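PDB 5OKL: afamin, which carries hydrophobic molecules in body fluids, keeps lipidated Wnt proteins soluble and active, and binds vitamin E. Local coordinates for residues A[206-211]-A[465-470]; A[217-222]-A[233-238]; A[341-346]-A[443-448]; A[354-359]-A[374-379]. All coordinates share one frame; numbering follows the deposited sequence. Where two conformers were deposited one is given.

Interaction 1. Residues A[206-211]-A[465-470]; sequences LLKFGT and NENRTI. With NAG (2-acetamido-2-deoxy-beta-D-glucopyranose), chain D; NAG (2-acetamido-2-deoxy-beta-D-glucopyranose), chain B.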
# COMPACT_ATOMS: atom_id res chain seq x y z
N LEU A 206 -1.41 -2.62 -11.17
CA LEU A 206 -2.28 -2.49 -12.36
C LEU A 206 -1.66 -1.50 -13.37
O LEU A 206 -1.57 -1.82 -14.54
CB LEU A 206 -3.71 -2.06 -11.97
CG LEU A 206 -4.73 -1.73 -13.07
CD1 LEU A 206 -4.98 -2.93 -13.99
CD2 LEU A 206 -6.02 -1.27 -12.41
N LEU A 207 -1.21 -0.34 -12.90
CA LEU A 207 -0.61 0.66 -13.79
C LEU A 207 0.66 0.15 -14.47
O LEU A 207 0.83 0.32 -15.67
CB LEU A 207 -0.29 1.96 -13.02
CG LEU A 207 0.33 3.13 -13.81
CD1 LEU A 207 -0.55 3.57 -14.99
CD2 LEU A 207 0.62 4.33 -12.92
N LYS A 208 1.54 -0.47 -13.70
CA LYS A 208 2.86 -0.88 -14.20
C LYS A 208 2.85 -2.20 -14.94
O LYS A 208 3.65 -2.38 -15.87
CB LYS A 208 3.88 -0.98 -13.06
CG LYS A 208 4.27 0.38 -12.51
CD LYS A 208 5.31 0.28 -11.41
CE LYS A 208 5.84 1.67 -11.05
NZ LYS A 208 4.78 2.60 -10.58
N PHE A 209 1.98 -3.13 -14.55
CA PHE A 209 1.99 -4.49 -15.12
C PHE A 209 0.73 -4.93 -15.86
O PHE A 209 0.75 -5.91 -16.59
CB PHE A 209 2.34 -5.49 -14.03
CG PHE A 209 3.66 -5.21 -13.39
CD1 PHE A 209 4.84 -5.42 -14.10
CD2 PHE A 209 3.74 -4.72 -12.10
CE1 PHE A 209 6.08 -5.20 -13.49
CE2 PHE A 209 4.96 -4.44 -11.51
CZ PHE A 209 6.13 -4.67 -12.20
N GLY A 210 -0.37 -4.21 -15.69
CA GLY A 210 -1.59 -4.52 -16.37
C GLY A 210 -2.43 -5.55 -15.64
O GLY A 210 -2.01 -6.16 -14.64
N THR A 211 -3.62 -5.73 -16.19
CA THR A 211 -4.72 -6.42 -15.55
C THR A 211 -4.47 -7.89 -15.33
O THR A 211 -5.00 -8.48 -14.38
CB THR A 211 -6.03 -6.22 -16.34
OG1 THR A 211 -7.13 -6.70 -15.57
CG2 THR A 211 -5.98 -6.95 -17.70
N ASN A 465 0.57 6.11 -8.92
CA ASN A 465 0.03 6.70 -10.15
C ASN A 465 1.12 7.39 -10.98
O ASN A 465 0.85 8.29 -11.76
CB ASN A 465 -1.11 7.67 -9.84
CG ASN A 465 -0.65 8.99 -9.21
OD1 ASN A 465 0.41 9.06 -8.59
ND2 ASN A 465 -1.46 10.04 -9.37
N GLU A 466 2.36 6.96 -10.81
CA GLU A 466 3.47 7.50 -11.55
C GLU A 466 4.57 6.45 -11.61
O GLU A 466 4.68 5.57 -10.72
CB GLU A 466 4.00 8.78 -10.90
CG GLU A 466 4.26 8.71 -9.39
CD GLU A 466 4.76 10.02 -8.81
OE1 GLU A 466 4.47 11.10 -9.38
OE2 GLU A 466 5.44 9.99 -7.76
N ASN A 467 5.37 6.56 -12.66
CA ASN A 467 6.61 5.80 -12.80
C ASN A 467 7.72 6.75 -12.34
O ASN A 467 7.98 7.79 -12.97
CB ASN A 467 6.78 5.36 -14.24
CG ASN A 467 5.63 4.48 -14.72
OD1 ASN A 467 5.15 3.62 -13.98
ND2 ASN A 467 5.16 4.70 -15.97
N ARG A 468 8.35 6.40 -11.23
CA ARG A 468 9.27 7.29 -10.55
C ARG A 468 10.64 7.04 -11.10
O ARG A 468 10.91 5.97 -11.63
CB ARG A 468 9.26 7.01 -9.06
CG ARG A 468 7.89 7.09 -8.42
CD ARG A 468 8.02 6.89 -6.92
NE ARG A 468 8.63 8.06 -6.29
CZ ARG A 468 8.97 8.15 -5.00
NH1 ARG A 468 8.73 7.14 -4.18
NH2 ARG A 468 9.48 9.27 -4.54
N THR A 469 11.49 8.05 -11.01
CA THR A 469 12.87 7.98 -11.46
C THR A 469 13.77 8.24 -10.26
O THR A 469 13.96 9.39 -9.86
CB THR A 469 13.16 8.97 -12.61
OG1 THR A 469 12.93 10.31 -12.17
CG2 THR A 469 12.23 8.64 -13.77
N ILE A 470 14.27 7.18 -9.66
CA ILE A 470 15.10 7.30 -8.46
C ILE A 470 16.54 7.14 -8.91
O ILE A 470 17.29 8.12 -8.93
CB ILE A 470 14.63 6.31 -7.37
CG1 ILE A 470 13.17 6.66 -7.01
CG2 ILE A 470 15.48 6.43 -6.11
CD1 ILE A 470 12.49 5.69 -6.10
C1 NAG D . 4.06 3.96 -16.58
C2 NAG D . 3.39 4.73 -17.73
C3 NAG D . 2.37 3.88 -18.50
C4 NAG D . 2.94 2.51 -18.84
C5 NAG D . 3.53 1.86 -17.59
C6 NAG D . 4.10 0.47 -17.86
C7 NAG D . 3.32 7.13 -17.29
C8 NAG D . 2.52 8.31 -16.79
N2 NAG D . 2.72 5.93 -17.25
O3 NAG D . 2.01 4.59 -19.69
O4 NAG D . 1.89 1.66 -19.37
O5 NAG D . 4.56 2.71 -17.06
O6 NAG D . 4.82 0.45 -19.10
O7 NAG D . 4.46 7.27 -17.71
C1 NAG B . 1.90 1.38 -20.81
C2 NAG B . 1.14 0.08 -21.07
C3 NAG B . 1.17 -0.27 -22.54
C4 NAG B . 0.67 0.89 -23.39
C5 NAG B . 1.38 2.20 -23.02
C6 NAG B . 0.76 3.38 -23.78
C7 NAG B . 1.02 -1.59 -19.28
C8 NAG B . 1.71 -2.72 -18.58
N2 NAG B . 1.69 -1.02 -20.29
O3 NAG B . 0.36 -1.43 -22.77
O4 NAG B . 0.89 0.60 -24.78
O5 NAG B . 1.30 2.43 -21.59
O6 NAG B . 1.10 4.62 -23.14
O7 NAG B . -0.09 -1.21 -18.93
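Lys208, near the C-terminal end of helix 186-209, reaches across to the loop 465-470 and so ties the second albumin repeat of this all-helical, disulfide-rich fold to the third. The tight part of the contact is the end of that lysine. Its NZ donates to Glu466 O at 3.0 Å, with the donor tilted 34° out of the carbonyl plane, and also bonds to the carbonyls of Cys462 and Gly463, so the buried ammonium is gripped by three backbone oxygens where helix 446-462 runs out. A turn in the last torsion of an otherwise extended chain (chi4 60°) swings NZ onto them. On the way the lysine slides past the Asn467 side chain in the opposite direction, its CE 3.6 Å from Asn467 OD1. Beside it Leu207 adds an apolar touch, CD2 resting 3.7 Å from Asn465 C. The Asn465 side chain itself turns away, its ND2 bonded to the carbonyls of Phe105 and Lys108.

The other side is looser and faces solvent. Glu466 is exposed and turns its CB away from the helix, and Asn467 is an N-glycosylation site whose ND2 is joined to the first N-acetylglucosamine. The sugars fold back over the helix end and meet its backbone by van der Waals contact: C6 of the first sugar lies 3.5 Å from Lys208 O. Gly210, with a positive phi of 86°, interrupts the helical run between helices 186-209 and 211-225, and the acetamide methyl C8 of the second sugar settles against this kink, 3.4 Å from Lys208 O and 3.9 Å from Gly210 N.

Interaction 2. Residues A[217-222]-A[233-238]; sequences IYIAIL and ELISLV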
# COMPACT_ATOMS: atom_id res chain seq x y z
N ILE A 217 -2.88 -12.08 -8.79
CA ILE A 217 -2.89 -11.71 -7.38
C ILE A 217 -4.18 -12.17 -6.73
O ILE A 217 -4.15 -12.75 -5.63
CB ILE A 217 -2.71 -10.18 -7.16
CG1 ILE A 217 -1.28 -9.77 -7.47
CG2 ILE A 217 -3.04 -9.78 -5.72
CD1 ILE A 217 -1.09 -8.28 -7.61
N TYR A 218 -5.30 -11.92 -7.39
CA TYR A 218 -6.57 -12.29 -6.74
C TYR A 218 -6.92 -13.78 -6.81
O TYR A 218 -7.53 -14.29 -5.88
CB TYR A 218 -7.71 -11.34 -7.10
CG TYR A 218 -7.70 -10.22 -6.11
CD1 TYR A 218 -8.31 -10.36 -4.86
CD2 TYR A 218 -7.02 -9.03 -6.39
CE1 TYR A 218 -8.26 -9.33 -3.93
CE2 TYR A 218 -6.95 -8.02 -5.46
CZ TYR A 218 -7.57 -8.16 -4.23
OH TYR A 218 -7.49 -7.12 -3.31
N ILE A 219 -6.44 -14.50 -7.82
CA ILE A 219 -6.52 -15.96 -7.82
C ILE A 219 -5.80 -16.51 -6.59
O ILE A 219 -6.36 -17.32 -5.84
CB ILE A 219 -5.97 -16.60 -9.12
CG1 ILE A 219 -6.84 -16.20 -10.34
CG2 ILE A 219 -6.01 -18.13 -9.04
CD1 ILE A 219 -6.22 -16.45 -11.68
N ALA A 220 -4.57 -16.04 -6.35
CA ALA A 220 -3.79 -16.48 -5.17
C ALA A 220 -4.49 -16.13 -3.84
O ALA A 220 -4.70 -17.01 -3.00
CB ALA A 220 -2.39 -15.89 -5.22
N ILE A 221 -4.88 -14.87 -3.66
CA ILE A 221 -5.54 -14.40 -2.44
C ILE A 221 -6.83 -15.14 -2.14
O ILE A 221 -6.99 -15.68 -1.06
CB ILE A 221 -5.84 -12.88 -2.48
CG1 ILE A 221 -4.54 -12.06 -2.37
CG2 ILE A 221 -6.81 -12.47 -1.37
CD1 ILE A 221 -4.68 -10.56 -2.61
N LEU A 222 -7.75 -15.17 -3.11
CA LEU A 222 -9.08 -15.75 -2.87
C LEU A 222 -9.01 -17.27 -2.72
O LEU A 222 -9.74 -17.84 -1.90
CB LEU A 222 -10.04 -15.35 -3.98
CG LEU A 222 -10.28 -13.84 -4.09
CD1 LEU A 222 -11.08 -13.51 -5.34
CD2 LEU A 222 -10.96 -13.30 -2.83
N GLU A 233 -16.36 -20.84 -10.07
CA GLU A 233 -16.88 -19.76 -9.24
C GLU A 233 -15.75 -18.79 -8.81
O GLU A 233 -15.97 -17.59 -8.75
CB GLU A 233 -17.59 -20.34 -8.00
CG GLU A 233 -18.13 -19.31 -7.02
CD GLU A 233 -19.07 -18.30 -7.67
OE1 GLU A 233 -19.93 -18.70 -8.49
OE2 GLU A 233 -18.95 -17.09 -7.36
N LEU A 234 -14.57 -19.33 -8.52
CA LEU A 234 -13.39 -18.53 -8.23
C LEU A 234 -13.07 -17.56 -9.37
O LEU A 234 -12.88 -16.36 -9.14
CB LEU A 234 -12.17 -19.42 -7.96
CG LEU A 234 -10.88 -18.61 -7.81
CD1 LEU A 234 -10.74 -18.10 -6.39
CD2 LEU A 234 -9.68 -19.42 -8.25
N ILE A 235 -12.99 -18.09 -10.59
CA ILE A 235 -12.64 -17.27 -11.75
C ILE A 235 -13.69 -16.18 -11.98
O ILE A 235 -13.35 -15.04 -12.30
CB ILE A 235 -12.40 -18.14 -13.01
CG1 ILE A 235 -11.14 -19.01 -12.83
CG2 ILE A 235 -12.29 -17.29 -14.28
CD1 ILE A 235 -9.85 -18.27 -12.57
N SER A 236 -14.95 -16.52 -11.78
CA SER A 236 -16.04 -15.54 -11.83
C SER A 236 -15.84 -14.40 -10.82
O SER A 236 -15.96 -13.22 -11.15
CB SER A 236 -17.38 -16.25 -11.60
OG SER A 236 -18.46 -15.35 -11.51
N LEU A 237 -15.54 -14.77 -9.58
CA LEU A 237 -15.30 -13.82 -8.50
C LEU A 237 -14.06 -12.95 -8.76
O LEU A 237 -14.06 -11.77 -8.47
CB LEU A 237 -15.19 -14.58 -7.18
CG LEU A 237 -14.92 -13.80 -5.89
CD1 LEU A 237 -16.01 -12.75 -5.64
CD2 LEU A 237 -14.83 -14.82 -4.74
N VAL A 238 -13.01 -13.54 -9.31
CA VAL A 238 -11.80 -12.81 -9.66
C VAL A 238 -12.06 -11.77 -10.75
O VAL A 238 -11.46 -10.68 -10.72
CB VAL A 238 -10.66 -13.76 -10.06
CG1 VAL A 238 -9.48 -13.02 -10.67
CG2 VAL A 238 -10.19 -14.53 -8.83
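Leu222 lays its CB against Leu234 CD1 at 3.7 Å, while its CD1 branch runs on into the notch between Val238 and Leu237, 3.7 Å from Val238 CG2 and 3.9 Å from Leu237 CG. One turn back, Ile219 works in two directions. Its CG2, opposite the backbone N, meets Leu234 CD2 at 4.0 Å; its CG1 lies over Val238 CG2, also at 4.0 Å, and carries CD1 outward to the end of Ile235. The Ile219 side chain crosses those of Leu234 and Val238 at about a right angle, so the groups meet at points and do not lie alongside. These two turns belong to consecutive helices, 211-225 and 231-250, which form a splayed helical hairpin, with segment axes 9.7 Å apart at an angle of 126°. Both helices lie in the region of the second albumin domain known as the pocket for hydrophobic ligands. Where the backbones come nearest, Tyr218 meets Val238 with its backbone C and its CB; its ring leads off to Tyr245, with which its hydroxyl bonds. Helix 326-339 adds Ala331 and Thr334 against Ile219. No hydrogen bond or charge crosses between the segments: the contact is wholly apolar, as expected inside a helical bundle, and rests on the fit of branched aliphatic groups.

Interaction 3. Residues A[341-346]-A[443-448]; sequences HPDLSI and LSEEFA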
# COMPACT_ATOMS: atom_id res chain seq x y z
N HIS A 341 -1.72 -24.07 0.31
CA HIS A 341 -0.57 -23.45 1.01
C HIS A 341 -0.98 -22.16 1.68
O HIS A 341 -0.52 -21.08 1.30
CB HIS A 341 0.62 -23.24 0.05
CG HIS A 341 1.28 -24.51 -0.38
ND1 HIS A 341 0.81 -25.28 -1.43
CD2 HIS A 341 2.35 -25.18 0.12
CE1 HIS A 341 1.57 -26.35 -1.57
NE2 HIS A 341 2.50 -26.32 -0.64
N PRO A 342 -1.82 -22.26 2.73
CA PRO A 342 -2.22 -21.07 3.46
C PRO A 342 -1.11 -20.33 4.22
O PRO A 342 -1.38 -19.27 4.77
CB PRO A 342 -3.24 -21.61 4.48
CG PRO A 342 -2.83 -23.02 4.70
CD PRO A 342 -2.33 -23.49 3.36
N ASP A 343 0.10 -20.90 4.26
CA ASP A 343 1.23 -20.31 4.97
C ASP A 343 2.26 -19.64 4.05
O ASP A 343 3.30 -19.19 4.52
CB ASP A 343 1.90 -21.40 5.84
CG ASP A 343 1.05 -21.81 7.06
OD1 ASP A 343 0.15 -21.05 7.49
OD2 ASP A 343 1.30 -22.92 7.58
N LEU A 344 2.00 -19.57 2.75
CA LEU A 344 2.85 -18.76 1.87
C LEU A 344 2.31 -17.34 1.72
O LEU A 344 1.10 -17.08 1.81
CB LEU A 344 3.09 -19.45 0.53
CG LEU A 344 3.70 -20.86 0.65
CD1 LEU A 344 3.94 -21.44 -0.74
CD2 LEU A 344 4.99 -20.90 1.45
N SER A 345 3.23 -16.40 1.54
CA SER A 345 2.87 -15.04 1.19
C SER A 345 2.32 -15.04 -0.26
O SER A 345 2.57 -15.98 -1.03
CB SER A 345 4.09 -14.17 1.26
OG SER A 345 5.01 -14.55 0.26
N ILE A 346 1.61 -13.98 -0.62
CA ILE A 346 1.10 -13.81 -1.99
C ILE A 346 2.25 -13.67 -3.00
O ILE A 346 2.18 -14.29 -4.06
CB ILE A 346 0.11 -12.62 -2.09
CG1 ILE A 346 -1.11 -12.83 -1.17
CG2 ILE A 346 -0.29 -12.38 -3.54
CD1 ILE A 346 -1.73 -14.21 -1.21
N LEU A 443 4.14 -13.89 15.70
CA LEU A 443 2.90 -14.58 15.30
C LEU A 443 3.14 -15.94 14.68
O LEU A 443 4.23 -16.22 14.18
CB LEU A 443 2.11 -13.73 14.30
CG LEU A 443 1.64 -12.34 14.74
CD1 LEU A 443 1.02 -11.58 13.58
CD2 LEU A 443 0.67 -12.43 15.91
N SER A 444 2.12 -16.79 14.74
CA SER A 444 2.09 -18.03 13.98
C SER A 444 1.95 -17.64 12.52
O SER A 444 1.15 -16.74 12.17
CB SER A 444 0.93 -18.95 14.41
OG SER A 444 -0.32 -18.48 13.91
N GLU A 445 2.73 -18.31 11.68
CA GLU A 445 2.92 -17.91 10.29
C GLU A 445 3.52 -16.50 10.13
O GLU A 445 2.94 -15.61 9.48
CB GLU A 445 1.63 -18.07 9.46
CG GLU A 445 1.88 -18.06 7.97
CD GLU A 445 3.18 -18.76 7.58
OE1 GLU A 445 3.42 -19.88 8.08
OE2 GLU A 445 3.99 -18.18 6.84
N GLU A 446 4.71 -16.35 10.70
CA GLU A 446 5.48 -15.13 10.55
C GLU A 446 5.93 -14.94 9.10
O GLU A 446 6.03 -13.79 8.66
CB GLU A 446 6.70 -15.09 11.50
CG GLU A 446 7.89 -15.94 11.07
CD GLU A 446 9.09 -15.85 12.01
OE1 GLU A 446 10.22 -16.10 11.54
OE2 GLU A 446 8.94 -15.57 13.22
N PHE A 447 6.20 -16.04 8.38
CA PHE A 447 6.75 -15.95 7.02
C PHE A 447 5.83 -15.21 6.06
O PHE A 447 6.27 -14.30 5.35
CB PHE A 447 7.13 -17.32 6.40
CG PHE A 447 7.42 -17.20 4.92
CD1 PHE A 447 8.61 -16.66 4.50
CD2 PHE A 447 6.44 -17.48 3.96
CE1 PHE A 447 8.87 -16.47 3.15
CE2 PHE A 447 6.68 -17.28 2.60
CZ PHE A 447 7.90 -16.78 2.20
N ALA A 448 4.56 -15.63 6.03
CA ALA A 448 3.54 -15.02 5.18
C ALA A 448 3.35 -13.54 5.53
O ALA A 448 3.38 -12.69 4.66
CB ALA A 448 2.20 -15.76 5.30
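Glu445 meets Asp343 at the exposed edge of the contact. Both residues were modelled in two conformers, so the 3.5 Å approach of Asp343 OD1 to Glu445 OE1, with the carboxylate planes nearly parallel, is a doubtful detail of one of them. In the same conformer Glu445, on a left-handed backbone, acts as the N-cap of helix 446-462: its chain bends back at chi2 and OE2 accepts from Ala448 N at 2.7 Å (N-H...O angle 151°). Phe447 follows, its ring thrown opposite the backbone N (chi1 168°) toward the loop. Asp343 O stands at the ring edge, in plane, 3.6 Å from Phe447 CD2, while Phe447 CE2 lies 3.7 Å from Ser345 N and 4.2 Å from Leu344 CD2. The loop is a type I beta turn, His341 to Leu344, leading into helix 346-363, so two helix starts from the second and third albumin repeats meet here. Helix 376-417 packs on the same ring through Ser387, Leu388 and Val391. An alanine in place of Phe447 would probably open a gap between this long helix and the loop, leaving Leu344 CD2 without its aromatic neighbour. Ala448 then sets CB 3.7 Å from Asp343 O, and its O lies 3.8 Å from CB of Ser345, whose OG caps Glu348 N and bonds to Asp451.

Interaction 4. Residues A[354-359]-A[374-379]; sequences QIYKDL and RYAEDK. With NAG (2-acetamido-2-deoxy-beta-D-glucopyranose), chain C.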
# COMPACT_ATOMS: atom_id res chain seq x y z
N GLN A 354 5.44 -18.27 -11.61
CA GLN A 354 6.41 -17.87 -12.63
C GLN A 354 7.50 -18.91 -12.86
O GLN A 354 7.90 -19.14 -14.01
CB GLN A 354 7.00 -16.51 -12.26
CG GLN A 354 7.79 -15.82 -13.36
CD GLN A 354 7.03 -15.71 -14.66
OE1 GLN A 354 5.84 -15.39 -14.67
NE2 GLN A 354 7.72 -15.99 -15.78
N ILE A 355 8.00 -19.52 -11.77
CA ILE A 355 8.96 -20.62 -11.86
C ILE A 355 8.35 -21.81 -12.63
O ILE A 355 9.00 -22.42 -13.48
CB ILE A 355 9.42 -21.06 -10.45
CG1 ILE A 355 10.32 -20.00 -9.81
CG2 ILE A 355 10.18 -22.38 -10.49
CD1 ILE A 355 10.35 -20.07 -8.29
N TYR A 356 7.08 -22.12 -12.36
CA TYR A 356 6.42 -23.23 -13.05
C TYR A 356 6.23 -22.90 -14.53
O TYR A 356 6.53 -23.72 -15.40
CB TYR A 356 5.10 -23.57 -12.37
CG TYR A 356 4.35 -24.72 -12.99
CD1 TYR A 356 4.97 -25.96 -13.18
CD2 TYR A 356 3.03 -24.58 -13.39
CE1 TYR A 356 4.29 -27.02 -13.76
CE2 TYR A 356 2.34 -25.64 -13.95
CZ TYR A 356 2.97 -26.85 -14.13
OH TYR A 356 2.28 -27.89 -14.69
N LYS A 357 5.81 -21.67 -14.81
CA LYS A 357 5.67 -21.18 -16.16
C LYS A 357 6.97 -21.26 -16.96
O LYS A 357 6.96 -21.76 -18.09
CB LYS A 357 5.13 -19.75 -16.16
CG LYS A 357 4.91 -19.17 -17.54
CD LYS A 357 4.21 -17.83 -17.50
CE LYS A 357 4.22 -17.21 -18.90
NZ LYS A 357 3.34 -16.02 -19.03
N ASP A 358 8.06 -20.75 -16.38
CA ASP A 358 9.38 -20.77 -17.02
C ASP A 358 9.94 -22.18 -17.19
O ASP A 358 10.60 -22.45 -18.19
CB ASP A 358 10.42 -19.93 -16.23
CG ASP A 358 10.11 -18.44 -16.20
OD1 ASP A 358 9.21 -17.96 -16.94
OD2 ASP A 358 10.79 -17.75 -15.41
N LEU A 359 9.73 -23.04 -16.20
CA LEU A 359 10.13 -24.45 -16.32
C LEU A 359 9.44 -25.13 -17.51
O LEU A 359 10.09 -25.83 -18.27
CB LEU A 359 9.84 -25.23 -15.04
CG LEU A 359 10.09 -26.74 -15.10
CD1 LEU A 359 11.58 -27.03 -15.19
CD2 LEU A 359 9.50 -27.41 -13.86
N ARG A 374 8.78 -33.27 -14.25
CA ARG A 374 8.37 -34.21 -13.20
C ARG A 374 8.74 -33.76 -11.79
O ARG A 374 7.99 -34.02 -10.85
CB ARG A 374 8.97 -35.60 -13.46
CG ARG A 374 8.33 -36.73 -12.66
CD ARG A 374 8.92 -38.08 -13.03
NE ARG A 374 7.91 -39.15 -13.05
CZ ARG A 374 8.18 -40.45 -13.15
NH1 ARG A 374 9.45 -40.88 -13.24
NH2 ARG A 374 7.19 -41.34 -13.17
N TYR A 375 9.88 -33.08 -11.64
CA TYR A 375 10.39 -32.67 -10.32
C TYR A 375 10.26 -31.17 -10.06
O TYR A 375 11.04 -30.59 -9.30
CB TYR A 375 11.85 -33.13 -10.17
CG TYR A 375 12.00 -34.63 -10.38
CD1 TYR A 375 11.71 -35.52 -9.35
CD2 TYR A 375 12.38 -35.15 -11.63
CE1 TYR A 375 11.83 -36.90 -9.54
CE2 TYR A 375 12.49 -36.53 -11.83
CZ TYR A 375 12.22 -37.39 -10.78
OH TYR A 375 12.33 -38.75 -10.95
N ALA A 376 9.24 -30.54 -10.66
CA ALA A 376 9.00 -29.11 -10.45
C ALA A 376 8.80 -28.76 -8.97
O ALA A 376 9.21 -27.69 -8.54
CB ALA A 376 7.81 -28.65 -11.26
N GLU A 377 8.16 -29.64 -8.21
CA GLU A 377 7.97 -29.41 -6.77
C GLU A 377 9.27 -29.22 -5.97
O GLU A 377 9.24 -28.58 -4.91
CB GLU A 377 7.15 -30.52 -6.13
CG GLU A 377 5.65 -30.29 -6.19
CD GLU A 377 4.86 -31.58 -6.24
OE1 GLU A 377 5.20 -32.44 -7.08
OE2 GLU A 377 3.90 -31.75 -5.46
N ASP A 378 10.39 -29.77 -6.45
CA ASP A 378 11.68 -29.53 -5.81
C ASP A 378 12.15 -28.09 -6.00
O ASP A 378 12.66 -27.47 -5.06
CB ASP A 378 12.75 -30.53 -6.31
CG ASP A 378 12.48 -31.96 -5.84
OD1 ASP A 378 12.05 -32.12 -4.68
OD2 ASP A 378 12.68 -32.91 -6.63
N LYS A 379 11.97 -27.54 -7.21
CA LYS A 379 12.21 -26.10 -7.43
C LYS A 379 11.31 -25.26 -6.52
O LYS A 379 11.75 -24.26 -5.99
CB LYS A 379 12.02 -25.68 -8.89
CG LYS A 379 13.30 -25.72 -9.72
CD LYS A 379 13.05 -25.69 -11.23
CE LYS A 379 14.21 -26.30 -12.01
NZ LYS A 379 14.17 -27.79 -12.08
C1 NAG C . 7.99 -30.37 -0.51
C2 NAG C . 8.14 -31.91 -0.52
C3 NAG C . 7.12 -32.63 0.38
C4 NAG C . 6.82 -31.90 1.68
C5 NAG C . 6.68 -30.39 1.46
C6 NAG C . 6.46 -29.65 2.79
C7 NAG C . 9.04 -32.65 -2.68
C8 NAG C . 8.72 -33.22 -4.03
N2 NAG C . 8.00 -32.44 -1.87
O3 NAG C . 7.63 -33.93 0.68
O4 NAG C . 5.59 -32.41 2.22
O5 NAG C . 7.85 -29.90 0.82
O6 NAG C . 7.31 -28.49 2.86
O7 NAG C . 10.19 -32.38 -2.35
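The ring of Tyr356 is stacked with Phe333 of helix 326-339, and the methyl of Ala376 comes to it obliquely, CB lying 4.4 Å from Tyr356 CD1. Beyond the ring, the tyrosine OH bonds to Phe312 O. The contact joins helix 346-363 to the start of the long helix 376-417, through a connection that includes the short helix 369-373 and is bridged by the Cys363-Cys372 disulfide, part of the paired-cystine pattern of albumins. Its centre is Leu359. With CG opposite the backbone N (chi1 174°), the side chain reaches toward the other helix and divides: CD2 is pressed onto Ala376 CB at 3.3 Å, tighter than a normal van der Waals contact, and CD1 meets the end of Lys379, 4.1 Å from NZ. Lys379 bends at its last torsion (chi4 82°) to bring that end over the leucine, while its CB touches Ile355 CG2 at 4.1 Å. Replacing Leu359 with a serine is likely to leave the methyl of Ala376 poorly covered and the lysine chain without its apolar rest. The far side of helix 376-417 carries an N-acetylglucosamine, probably of the glycan on Asn381; its acetamide methyl C8 sits 3.8 Å from Glu377 CB.

Overall arrangement
Interactions 2 and 4 lie in the second albumin repeat, as do segments 206-211 and 341-346; segments 465-470 and 443-448 lie in the third, so interactions 1 and 3 bridge repeats at places whose centres are 27 Å apart. Along the chain, interaction 1 closes a loop enclosing all the others, 2 precedes 3, and 4 is nested within 3. Interactions 1 and 2 follow each other on helices 186-209 and 211-225. Interactions 2 and 3 touch, Ile221 CG1 lying 3.7 Å from Ile346 CG1, which links the hydrophobic-pocket region to the inter-repeat seam. Helix 346-363 starts at interaction 3 and continues into interaction 4, centred about 21 Å away.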